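Arylamine n-acetyltransferase NAT (PDB 4BGF) catalyses the transfer of an acetyl group from acetyl-CoA to the amino nitrogen of arylamines, probably through a cysteine of a Cys-His-Asp triad. Local coordinates at residues D19-D23 with T116-S120; L25-T30 with P135-L139; V88-A92 with Q182-Q186; D161-L165 with Y177-T181. All coordinates share one frame; numbering follows the deposited sequence.

Interaction 1: D19-D23 with T116-S120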
loop_
_atom_site.group_PDB
_atom_site.type_symbol
_atom_site.label_atom_id
_atom_site.label_comp_id
_atom_site.label_asym_id
_atom_site.label_seq_id
_atom_site.Cartn_x
_atom_site.Cartn_y
_atom_site.Cartn_z
ATOM N N ASP A 19 -20.429 0.406 10.478
ATOM C CA ASP A 19 -20.208 0.495 11.910
ATOM C C ASP A 19 -18.740 0.136 12.185
ATOM O O ASP A 19 -18.166 -0.687 11.487
ATOM C CB ASP A 19 -21.162 -0.461 12.620
ATOM C CG ASP A 19 -22.629 -0.286 12.167
ATOM O OD1 ASP A 19 -23.185 0.836 12.284
ATOM O OD2 ASP A 19 -23.220 -1.279 11.677
ATOM N N PRO A 20 -18.124 0.768 13.194
ATOM C CA PRO A 20 -16.732 0.430 13.496
ATOM C C PRO A 20 -16.606 -0.928 14.182
ATOM O O PRO A 20 -16.417 -1.018 15.403
ATOM C CB PRO A 20 -16.314 1.550 14.427
ATOM C CG PRO A 20 -17.525 1.883 15.145
ATOM C CD PRO A 20 -18.651 1.760 14.146
ATOM N N THR A 21 -16.717 -1.976 13.368
ATOM C CA THR A 21 -16.621 -3.361 13.817
ATOM C C THR A 21 -15.363 -3.935 13.151
ATOM O O THR A 21 -14.823 -3.328 12.237
ATOM C CB THR A 21 -17.866 -4.211 13.359
ATOM O OG1 THR A 21 -17.645 -4.711 12.037
ATOM C CG2 THR A 21 -19.134 -3.398 13.327
ATOM N N LEU A 22 -14.928 -5.114 13.591
ATOM C CA LEU A 22 -13.852 -5.864 12.942
ATOM C C LEU A 22 -14.139 -6.258 11.482
ATOM O O LEU A 22 -13.270 -6.128 10.615
ATOM C CB LEU A 22 -13.569 -7.135 13.744
ATOM C CG LEU A 22 -12.483 -8.087 13.240
ATOM C CD1 LEU A 22 -11.168 -7.370 12.908
ATOM C CD2 LEU A 22 -12.236 -9.085 14.315
ATOM N N ASP A 23 -15.353 -6.736 11.215
ATOM C CA ASP A 23 -15.704 -7.248 9.893
ATOM C C ASP A 23 -15.858 -6.177 8.842
ATOM O O ASP A 23 -15.557 -6.382 7.672
ATOM C CB ASP A 23 -16.984 -8.016 9.987
ATOM C CG ASP A 23 -16.979 -8.912 11.142
ATOM O OD1 ASP A 23 -17.345 -8.438 12.246
ATOM O OD2 ASP A 23 -16.526 -10.053 10.949
ATOM N N THR A 116 -7.959 0.754 16.709
ATOM C CA THR A 116 -8.882 0.173 17.680
ATOM C C THR A 116 -10.305 0.603 17.345
ATOM O O THR A 116 -10.517 1.482 16.516
ATOM C CB THR A 116 -8.557 0.529 19.144
ATOM O OG1 THR A 116 -8.566 1.949 19.320
ATOM C CG2 THR A 116 -7.214 -0.037 19.530
ATOM N N PHE A 117 -11.269 -0.069 17.968
ATOM C CA PHE A 117 -12.695 0.156 17.743
ATOM C C PHE A 117 -13.391 -0.412 18.976
ATOM O O PHE A 117 -12.732 -1.021 19.824
ATOM C CB PHE A 117 -13.199 -0.492 16.410
ATOM C CG PHE A 117 -12.851 -1.923 16.264
ATOM C CD1 PHE A 117 -11.629 -2.292 15.769
ATOM C CD2 PHE A 117 -13.735 -2.898 16.634
ATOM C CE1 PHE A 117 -11.285 -3.613 15.647
ATOM C CE2 PHE A 117 -13.403 -4.222 16.518
ATOM C CZ PHE A 117 -12.170 -4.583 16.024
ATOM N N PRO A 118 -14.714 -0.189 19.095
ATOM C CA PRO A 118 -15.463 -0.611 20.277
ATOM C C PRO A 118 -15.397 -2.097 20.547
ATOM O O PRO A 118 -15.663 -2.912 19.677
ATOM C CB PRO A 118 -16.886 -0.187 19.942
ATOM C CG PRO A 118 -16.702 0.977 19.129
ATOM C CD PRO A 118 -15.540 0.677 18.246
ATOM N N GLY A 119 -15.027 -2.446 21.767
ATOM C CA GLY A 119 -14.932 -3.833 22.129
ATOM C C GLY A 119 -13.806 -4.555 21.431
ATOM O O GLY A 119 -13.756 -5.770 21.479
ATOM N N SER A 120 -12.906 -3.828 20.785
ATOM C CA SER A 120 -11.836 -4.471 20.057
ATOM C C SER A 120 -11.059 -5.251 21.060
ATOM O O SER A 120 -11.075 -4.935 22.248
ATOM C CB SER A 120 -10.942 -3.455 19.331
ATOM O OG SER A 120 -10.200 -2.609 20.206
HETATM O O HOH W 1 -16.799 -3.403 17.310
#
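F117 places CG between its own backbone N and carbonyl carbon (chi1 52°), a crowded position that turns the ring toward the start of helix 22-35. There it meets L22, whose CG stands anti to its backbone N (chi1 179°), leaving CB to do the touching: L22 CB lies 3.7 Å from F117 CZ. The flat ring suits a slot between two chain segments. S120 CB sits 3.5 Å above the centre of one face, while the backbone carbon of T21 lies over the opposite face, offset toward the rim. Y124 adds a second aromatic ring, inclined at about 15° to that of F117.

The two prolines meet beside the ring and cross at about a right angle, with P20 CG 3.9 Å from P118 CD. Rigid and lacking an N-H, they supply apolar surface, and P20 also centres an inverse gamma turn that leads into the helix. Its carbonyl O is crowded by carbon, 3.4 Å from both F117 CB and P118 CD, and is satisfied by a water that also donates to P118 O at 2.7 Å. This water lies at the edge of the F117 ring, in its plane, bridging two backbones that share no direct bond.

T21 points away and serves the helix: its hydroxyl caps V24 N, and its carbonyl receives Y86 OH. On the other side S120 N bonds F117 O at 3.0 Å, with G119 in the positive-phi corner that glycine adopts readily. A threonine-capped helix start thus rests on the type II beta turn that follows strand 110-116, on the way to its antiparallel neighbour, strand 124-126.

Interaction 2: L25-T30 with P135-L139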
loop_
_atom_site.group_PDB
_atom_site.type_symbol
_atom_site.label_atom_id
_atom_site.label_comp_id
_atom_site.label_asym_id
_atom_site.label_seq_id
_atom_site.Cartn_x
_atom_site.Cartn_y
_atom_site.Cartn_z
ATOM N N LEU A 25 -13.906 -3.735 9.090
ATOM C CA LEU A 25 -12.518 -3.402 8.887
ATOM C C LEU A 25 -11.935 -4.384 7.863
ATOM O O LEU A 25 -11.221 -3.995 6.953
ATOM C CB LEU A 25 -11.741 -3.414 10.212
ATOM C CG LEU A 25 -10.254 -3.056 10.142
ATOM C CD1 LEU A 25 -10.031 -1.594 9.765
ATOM C CD2 LEU A 25 -9.571 -3.403 11.442
ATOM N N GLN A 26 -12.277 -5.656 8.004
ATOM C CA GLN A 26 -11.803 -6.679 7.082
ATOM C C GLN A 26 -12.310 -6.432 5.641
ATOM O O GLN A 26 -11.537 -6.515 4.691
ATOM C CB GLN A 26 -12.219 -8.066 7.610
ATOM C CG GLN A 26 -12.161 -9.230 6.620
ATOM C CD GLN A 26 -10.760 -9.709 6.312
ATOM O OE1 GLN A 26 -10.297 -10.702 6.846
ATOM N NE2 GLN A 26 -10.094 -9.014 5.430
ATOM N N ASP A 27 -13.598 -6.118 5.489
ATOM C CA ASP A 27 -14.214 -5.911 4.173
ATOM C C ASP A 27 -13.690 -4.679 3.437
ATOM O O ASP A 27 -13.585 -4.650 2.202
ATOM C CB ASP A 27 -15.740 -5.790 4.307
ATOM C CG ASP A 27 -16.394 -7.074 4.803
ATOM O OD1 ASP A 27 -15.673 -8.073 5.029
ATOM O OD2 ASP A 27 -17.636 -7.083 4.958
ATOM N N LEU A 28 -13.412 -3.636 4.200
ATOM C CA LEU A 28 -12.946 -2.416 3.600
ATOM C C LEU A 28 -11.567 -2.613 3.058
ATOM O O LEU A 28 -11.276 -2.157 1.970
ATOM C CB LEU A 28 -12.950 -1.296 4.604
ATOM C CG LEU A 28 -14.314 -0.691 4.828
ATOM C CD1 LEU A 28 -14.173 0.254 5.974
ATOM C CD2 LEU A 28 -14.798 0.036 3.582
ATOM N N VAL A 29 -10.732 -3.302 3.832
ATOM C CA VAL A 29 -9.378 -3.629 3.429
ATOM C C VAL A 29 -9.359 -4.459 2.133
ATOM O O VAL A 29 -8.609 -4.149 1.217
ATOM C CB VAL A 29 -8.619 -4.359 4.573
ATOM C CG1 VAL A 29 -7.401 -5.097 4.063
ATOM C CG2 VAL A 29 -8.143 -3.351 5.652
ATOM N N THR A 30 -10.170 -5.516 2.066
ATOM C CA THR A 30 -10.247 -6.372 0.877
ATOM C C THR A 30 -10.638 -5.606 -0.385
ATOM O O THR A 30 -9.976 -5.698 -1.390
ATOM C CB THR A 30 -11.294 -7.458 1.062
ATOM O OG1 THR A 30 -12.536 -6.821 1.349
ATOM C CG2 THR A 30 -10.959 -8.384 2.216
ATOM N N PRO A 135 -0.480 -6.843 3.746
ATOM C CA PRO A 135 -1.439 -7.794 4.336
ATOM C C PRO A 135 -2.876 -7.510 3.905
ATOM O O PRO A 135 -3.233 -6.367 3.644
ATOM C CB PRO A 135 -1.292 -7.547 5.835
ATOM C CG PRO A 135 -0.738 -6.185 5.908
ATOM C CD PRO A 135 0.175 -6.056 4.800
ATOM N N THR A 136 -3.699 -8.547 3.853
ATOM C CA THR A 136 -5.017 -8.495 3.223
ATOM C C THR A 136 -6.134 -8.651 4.286
ATOM O O THR A 136 -7.313 -8.608 3.972
ATOM C CB THR A 136 -5.097 -9.609 2.141
ATOM O OG1 THR A 136 -4.845 -10.864 2.761
ATOM C CG2 THR A 136 -4.027 -9.430 1.089
ATOM N N SER A 137 -5.742 -8.825 5.549
ATOM C CA SER A 137 -6.671 -8.939 6.674
ATOM C C SER A 137 -6.116 -8.097 7.788
ATOM O O SER A 137 -4.904 -7.986 7.924
ATOM C CB SER A 137 -6.791 -10.384 7.186
ATOM O OG SER A 137 -7.309 -11.212 6.192
ATOM N N PRO A 138 -6.992 -7.502 8.602
ATOM C CA PRO A 138 -6.469 -6.878 9.817
ATOM C C PRO A 138 -5.679 -7.896 10.609
ATOM O O PRO A 138 -6.037 -9.067 10.619
ATOM C CB PRO A 138 -7.732 -6.494 10.588
ATOM C CG PRO A 138 -8.785 -6.359 9.542
ATOM C CD PRO A 138 -8.451 -7.349 8.469
ATOM N N LEU A 139 -4.604 -7.466 11.241
ATOM C CA LEU A 139 -3.823 -8.342 12.094
ATOM C C LEU A 139 -3.783 -7.854 13.534
ATOM O O LEU A 139 -3.308 -6.750 13.809
ATOM C CB LEU A 139 -2.387 -8.462 11.585
ATOM C CG LEU A 139 -2.281 -8.950 10.152
ATOM C CD1 LEU A 139 -0.854 -8.789 9.716
ATOM C CD2 LEU A 139 -2.757 -10.415 10.019
#
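P138 wedges its ring against the flank of helix 22-35, and the apolar packing is close where L25 meets it: L25 CD2 lies 3.6 Å from P138 CG, the two side chains sliding past each other in opposite directions. The branched leucine, itself buried, and the compact proline ring fit closely here. One helical turn further on, V29, also buried, points toward the loop and brings CG1 to 3.5 Å from T136 O. Both L25 and V29 also rest on V126 of strand 124-126.

In the arylamine N-acetyltransferase fold this is where an N-terminal helix meets the loop running from strand 124-126 to strand 139-140. The loop matters for its other neighbours too, since the P135 side chain touches residues of what is probably the Cys-His-Asp triad (C70, H110, D127).

Around Q26 the contact turns polar. Q26 keeps CG anti to its backbone N (chi1 164°) and then bends at chi2, which swings its amide across the proline ring to the loop. Both ends of the amide are used. NE2 donates to T136 O at 3.2 Å, the acceptor lying in the amide plane, although the N-H...O angle of 143° shows a bent bond. OE1 accepts from S137 OG at 3.1 Å on a lone pair, and the two bonds together fix the rotation of the amide. S137 OG is itself shared with T150 N, while T136 OG1 pairs with T150 OG1. The loose end is at T30, partly exposed, whose CG2 stands 4.1 Å from T136 O; its hydroxyl turns back to D27 O, 2.6 Å away within the helix.

Interaction 3: V88-A92 with Q182-Q186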
loop_
_atom_site.group_PDB
_atom_site.type_symbol
_atom_site.label_atom_id
_atom_site.label_comp_id
_atom_site.label_asym_id
_atom_site.label_seq_id
_atom_site.Cartn_x
_atom_site.Cartn_y
_atom_site.Cartn_z
ATOM N N VAL A 88 -7.471 5.753 15.134
ATOM C CA VAL A 88 -6.345 5.531 14.232
ATOM C C VAL A 88 -5.056 6.211 14.702
ATOM O O VAL A 88 -4.997 7.418 14.807
ATOM C CB VAL A 88 -6.671 6.060 12.797
ATOM C CG1 VAL A 88 -5.560 5.679 11.780
ATOM C CG2 VAL A 88 -8.038 5.592 12.316
ATOM N N ARG A 89 -4.024 5.411 14.956
ATOM C CA ARG A 89 -2.684 5.895 15.264
ATOM C C ARG A 89 -1.764 5.551 14.096
ATOM O O ARG A 89 -1.654 4.401 13.720
ATOM C CB ARG A 89 -2.187 5.214 16.533
ATOM C CG ARG A 89 -2.981 5.577 17.794
ATOM C CD ARG A 89 -2.284 5.170 19.057
ATOM N NE ARG A 89 -2.304 3.730 19.307
ATOM C CZ ARG A 89 -3.290 3.079 19.926
ATOM N NH1 ARG A 89 -4.370 3.723 20.356
ATOM N NH2 ARG A 89 -3.199 1.767 20.114
ATOM N N ARG A 90 -1.098 6.534 13.512
ATOM C CA ARG A 90 -0.224 6.247 12.380
ATOM C C ARG A 90 1.218 5.930 12.815
ATOM O O ARG A 90 1.808 6.677 13.599
ATOM C CB ARG A 90 -0.244 7.435 11.444
ATOM C CG ARG A 90 -1.577 7.648 10.832
ATOM C CD ARG A 90 -1.697 9.020 10.260
ATOM N NE ARG A 90 -3.007 9.274 9.667
ATOM C CZ ARG A 90 -3.427 8.794 8.503
ATOM N NH1 ARG A 90 -2.676 7.986 7.783
ATOM N NH2 ARG A 90 -4.612 9.117 8.063
ATOM N N PHE A 91 1.781 4.842 12.260
ATOM C CA PHE A 91 3.124 4.346 12.601
ATOM C C PHE A 91 4.096 4.509 11.444
ATOM O O PHE A 91 3.677 4.528 10.285
ATOM C CB PHE A 91 3.080 2.846 12.947
ATOM C CG PHE A 91 2.202 2.511 14.127
ATOM C CD1 PHE A 91 2.092 3.385 15.215
ATOM C CD2 PHE A 91 1.476 1.336 14.147
ATOM C CE1 PHE A 91 1.288 3.080 16.297
ATOM C CE2 PHE A 91 0.659 1.021 15.220
ATOM C CZ PHE A 91 0.561 1.901 16.291
ATOM N N ALA A 92 5.389 4.630 11.761
ATOM C CA ALA A 92 6.457 4.666 10.758
ATOM C C ALA A 92 7.170 3.319 10.701
ATOM O O ALA A 92 7.217 2.614 11.696
ATOM C CB ALA A 92 7.435 5.739 11.090
ATOM N N GLN A 182 5.138 3.929 18.080
ATOM C CA GLN A 182 5.157 5.333 18.403
ATOM C C GLN A 182 4.310 6.074 17.394
ATOM O O GLN A 182 4.520 5.954 16.200
ATOM C CB GLN A 182 6.580 5.812 18.357
ATOM C CG GLN A 182 6.776 7.237 18.702
ATOM C CD GLN A 182 8.246 7.587 18.731
ATOM O OE1 GLN A 182 9.115 6.705 18.698
ATOM N NE2 GLN A 182 8.537 8.875 18.795
ATOM N N THR A 183 3.336 6.816 17.891
ATOM C CA THR A 183 2.423 7.572 17.056
ATOM C C THR A 183 3.193 8.669 16.312
ATOM O O THR A 183 3.900 9.437 16.947
ATOM C CB THR A 183 1.369 8.193 17.963
ATOM O OG1 THR A 183 0.734 7.160 18.733
ATOM C CG2 THR A 183 0.345 8.937 17.166
ATOM N N ARG A 184 3.099 8.731 14.983
ATOM C CA ARG A 184 3.858 9.715 14.220
ATOM C C ARG A 184 2.926 10.792 13.747
ATOM O O ARG A 184 1.895 10.492 13.163
ATOM C CB ARG A 184 4.560 9.104 13.036
ATOM C CG ARG A 184 5.408 7.916 13.394
ATOM C CD ARG A 184 6.575 8.246 14.316
ATOM N NE ARG A 184 7.384 7.047 14.503
ATOM C CZ ARG A 184 8.561 7.011 15.124
ATOM N NH1 ARG A 184 9.078 8.124 15.649
ATOM N NH2 ARG A 184 9.227 5.858 15.220
ATOM N N PRO A 185 3.283 12.054 14.009
ATOM C CA PRO A 185 2.450 13.197 13.665
ATOM C C PRO A 185 2.490 13.463 12.173
ATOM O O PRO A 185 3.400 12.946 11.534
ATOM C CB PRO A 185 3.076 14.342 14.451
ATOM C CG PRO A 185 4.481 13.968 14.592
ATOM C CD PRO A 185 4.546 12.472 14.635
ATOM N N GLN A 186 1.542 14.224 11.630
ATOM C CA GLN A 186 1.445 14.361 10.192
ATOM C C GLN A 186 2.749 14.918 9.613
ATOM O O GLN A 186 3.180 14.530 8.530
ATOM C CB GLN A 186 0.261 15.256 9.822
ATOM C CG GLN A 186 -1.070 14.599 10.009
ATOM C CD GLN A 186 -1.214 13.432 9.074
ATOM O OE1 GLN A 186 -0.900 13.558 7.902
ATOM N NE2 GLN A 186 -1.637 12.275 9.587
HETATM O O HOH W 2 6.105 4.409 14.664
#
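Backbone and water join these segments in a crossing contact: the chain that has just left strand 173-179 passes over its sheet neighbour, strand 87-95, at nearly a right angle (94°). R184 N donates to R90 O at 2.8 Å, almost in line with the carbonyl. Beside this bond a water accepts hydrogen bonds from A92 N and R184 NE and donates one to Q182 O at 2.7 Å, so that it satisfies strand and loop together.

A92 is small enough for the arginine to lie against it, its CB 3.7 Å from R184 NE. The R184 chain bends at chi2 (-64°), and Q182 CB lies over one face of its guanidinium group. F91 presents its ring edge to Q182 O, with CD1 at 3.7 Å, while T183 OG1 approaches R89 CD at 3.6 Å.

R90 runs extended from CG to NE and carries its guanidinium group to helix 70-83, where N74 O and G75 O accept from it and Y79 forms a cation-pi contact. Q186 NE2 comes 3.3 Å from R90 NE, but both are donors and do not bond; their planar groups stand almost perpendicular. The side chains of R90 and R184 both touch L189 of helix 186-198. P185, with no N-H to satisfy, occupies the N-cap position of that helix, a strand-to-helix passage consistent with the interdomain helix of arylamine N-acetyltransferases.

Interaction 4: D161-L165 with Y177-T181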
loop_
_atom_site.group_PDB
_atom_site.type_symbol
_atom_site.label_atom_id
_atom_site.label_comp_id
_atom_site.label_asym_id
_atom_site.label_seq_id
_atom_site.Cartn_x
_atom_site.Cartn_y
_atom_site.Cartn_z
ATOM N N ASP A 161 12.948 -3.081 21.205
ATOM C CA ASP A 161 12.046 -1.925 21.220
ATOM C C ASP A 161 11.023 -1.840 20.097
ATOM O O ASP A 161 10.286 -0.860 20.020
ATOM C CB ASP A 161 12.822 -0.612 21.268
ATOM C CG ASP A 161 13.416 -0.357 22.616
ATOM O OD1 ASP A 161 13.113 -1.137 23.546
ATOM O OD2 ASP A 161 14.165 0.628 22.753
ATOM N N GLY A 162 10.966 -2.855 19.241
ATOM C CA GLY A 162 9.998 -2.867 18.168
ATOM C C GLY A 162 9.396 -4.224 17.921
ATOM O O GLY A 162 9.498 -5.106 18.742
ATOM N N PHE A 163 8.733 -4.336 16.779
ATOM C CA PHE A 163 8.193 -5.581 16.269
ATOM C C PHE A 163 8.620 -5.693 14.791
ATOM O O PHE A 163 9.128 -4.730 14.198
ATOM C CB PHE A 163 6.655 -5.598 16.429
ATOM C CG PHE A 163 6.183 -5.355 17.839
ATOM C CD1 PHE A 163 6.019 -6.415 18.719
ATOM C CD2 PHE A 163 5.918 -4.070 18.295
ATOM C CE1 PHE A 163 5.601 -6.201 20.033
ATOM C CE2 PHE A 163 5.498 -3.855 19.609
ATOM C CZ PHE A 163 5.342 -4.926 20.478
ATOM N N VAL A 164 8.473 -6.878 14.209
ATOM C CA VAL A 164 8.667 -7.029 12.767
ATOM C C VAL A 164 7.482 -7.764 12.217
ATOM O O VAL A 164 6.975 -8.704 12.832
ATOM C CB VAL A 164 9.999 -7.767 12.355
ATOM C CG1 VAL A 164 11.202 -6.946 12.698
ATOM C CG2 VAL A 164 10.119 -9.086 13.002
ATOM N N LEU A 165 7.050 -7.329 11.045
ATOM C CA LEU A 165 5.966 -7.979 10.344
ATOM C C LEU A 165 6.499 -8.994 9.334
ATOM O O LEU A 165 7.257 -8.626 8.455
ATOM C CB LEU A 165 5.079 -6.956 9.630
ATOM C CG LEU A 165 3.875 -7.678 9.028
ATOM C CD1 LEU A 165 2.773 -7.777 10.047
ATOM C CD2 LEU A 165 3.406 -6.975 7.846
ATOM N N TYR A 177 8.957 -5.609 7.003
ATOM C CA TYR A 177 9.412 -4.370 7.585
ATOM C C TYR A 177 9.450 -4.408 9.100
ATOM O O TYR A 177 8.925 -5.322 9.735
ATOM C CB TYR A 177 8.538 -3.217 7.109
ATOM C CG TYR A 177 7.052 -3.349 7.393
ATOM C CD1 TYR A 177 6.545 -3.216 8.672
ATOM C CD2 TYR A 177 6.168 -3.558 6.371
ATOM C CE1 TYR A 177 5.224 -3.315 8.919
ATOM C CE2 TYR A 177 4.838 -3.656 6.612
ATOM C CZ TYR A 177 4.372 -3.524 7.887
ATOM O OH TYR A 177 3.023 -3.604 8.109
ATOM N N GLU A 178 10.100 -3.404 9.668
ATOM C CA GLU A 178 10.228 -3.271 11.110
ATOM C C GLU A 178 9.691 -1.895 11.560
ATOM O O GLU A 178 9.860 -0.898 10.865
ATOM C CB GLU A 178 11.691 -3.480 11.529
ATOM C CG GLU A 178 12.670 -2.537 10.858
ATOM C CD GLU A 178 14.106 -3.008 10.949
ATOM O OE1 GLU A 178 14.380 -3.925 11.747
ATOM O OE2 GLU A 178 14.959 -2.454 10.224
ATOM N N PHE A 179 9.023 -1.865 12.715
ATOM C CA PHE A 179 8.363 -0.656 13.197
ATOM C C PHE A 179 8.274 -0.588 14.714
ATOM O O PHE A 179 8.453 -1.592 15.402
ATOM C CB PHE A 179 6.965 -0.536 12.598
ATOM C CG PHE A 179 6.006 -1.603 13.060
ATOM C CD1 PHE A 179 6.085 -2.891 12.551
ATOM C CD2 PHE A 179 5.020 -1.316 13.998
ATOM C CE1 PHE A 179 5.214 -3.866 12.960
ATOM C CE2 PHE A 179 4.140 -2.308 14.413
ATOM C CZ PHE A 179 4.235 -3.575 13.883
ATOM N N THR A 180 8.020 0.615 15.222
ATOM C CA THR A 180 7.619 0.794 16.615
ATOM C C THR A 180 6.215 1.329 16.631
ATOM O O THR A 180 5.736 1.829 15.630
ATOM C CB THR A 180 8.518 1.774 17.391
ATOM O OG1 THR A 180 8.303 3.107 16.925
ATOM C CG2 THR A 180 9.986 1.409 17.232
ATOM N N THR A 181 5.561 1.240 17.780
ATOM C CA THR A 181 4.186 1.737 17.913
ATOM C C THR A 181 4.141 3.147 18.460
ATOM O O THR A 181 3.230 3.521 19.196
ATOM C CB THR A 181 3.355 0.857 18.834
ATOM O OG1 THR A 181 4.099 0.597 20.026
ATOM C CG2 THR A 181 2.995 -0.413 18.117
#
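L165 lays its CB over one face of the Y177 ring, a CH-pi contact 4.1 Å from the ring centroid, and its CD2 reaches the far end of the same side chain, 3.4 Å from Y177 OH. The two lie side by side and point the same way. Y177 has CG between its backbone N and carbonyl carbon (chi1 57°), which turns the ring in beneath the leucine. F179 CD1 meets that ring at its edge, while F179 CZ packs 4.1 Å from F163 CB. On the other face of the sheet V164 CG1 touches E178 CB at 3.7 Å.

Backbone bonds hold these side chains in place. F163 and F179 form an antiparallel hydrogen-bonded pair: F163 N donates to F179 O at 3.1 Å, and F179 N returns a bond to F163 O at 3.2 Å. L165 N adds another to Y177 O. Next to the F163-F179 pair, G162 CA approaches F179 O to 3.4 Å, a closeness that suits a residue without a side chain, and T180 CG2 leans on D161 O.

Further out, Y177 meets H110 and D127 of the probable catalytic triad and stands edge-to-face with F130. L125 of strand 124-126 lies against L165, Y177 and F179. The hairpin of strands 162-168 and 173-179 is continued by strand 154-159 through V164 and E157, and by strand 87-95 through E178 and R94.

From the N terminus, the lead-in and first turn of helix 22-35 supply interaction 1 and its next turns interaction 2; these close long loops on the turn after strand 110-116 and on the loop before strand 139-140. The two contacts cross along the chain and touch through L22 CD1 and P138 CB. Interaction 3, opening at strand 87-95 and closing at 182-186, crosses both and leads toward helix 186-198. Interaction 4, a short hairpin closure, falls entirely within its span; the two meet where A92 O packs on F179 CB in neighbouring strands. Interaction 4 follows interaction 2 in series, yet L139 CD1 and L165 CD1 join them, linking the helix-facing loop to the hairpin.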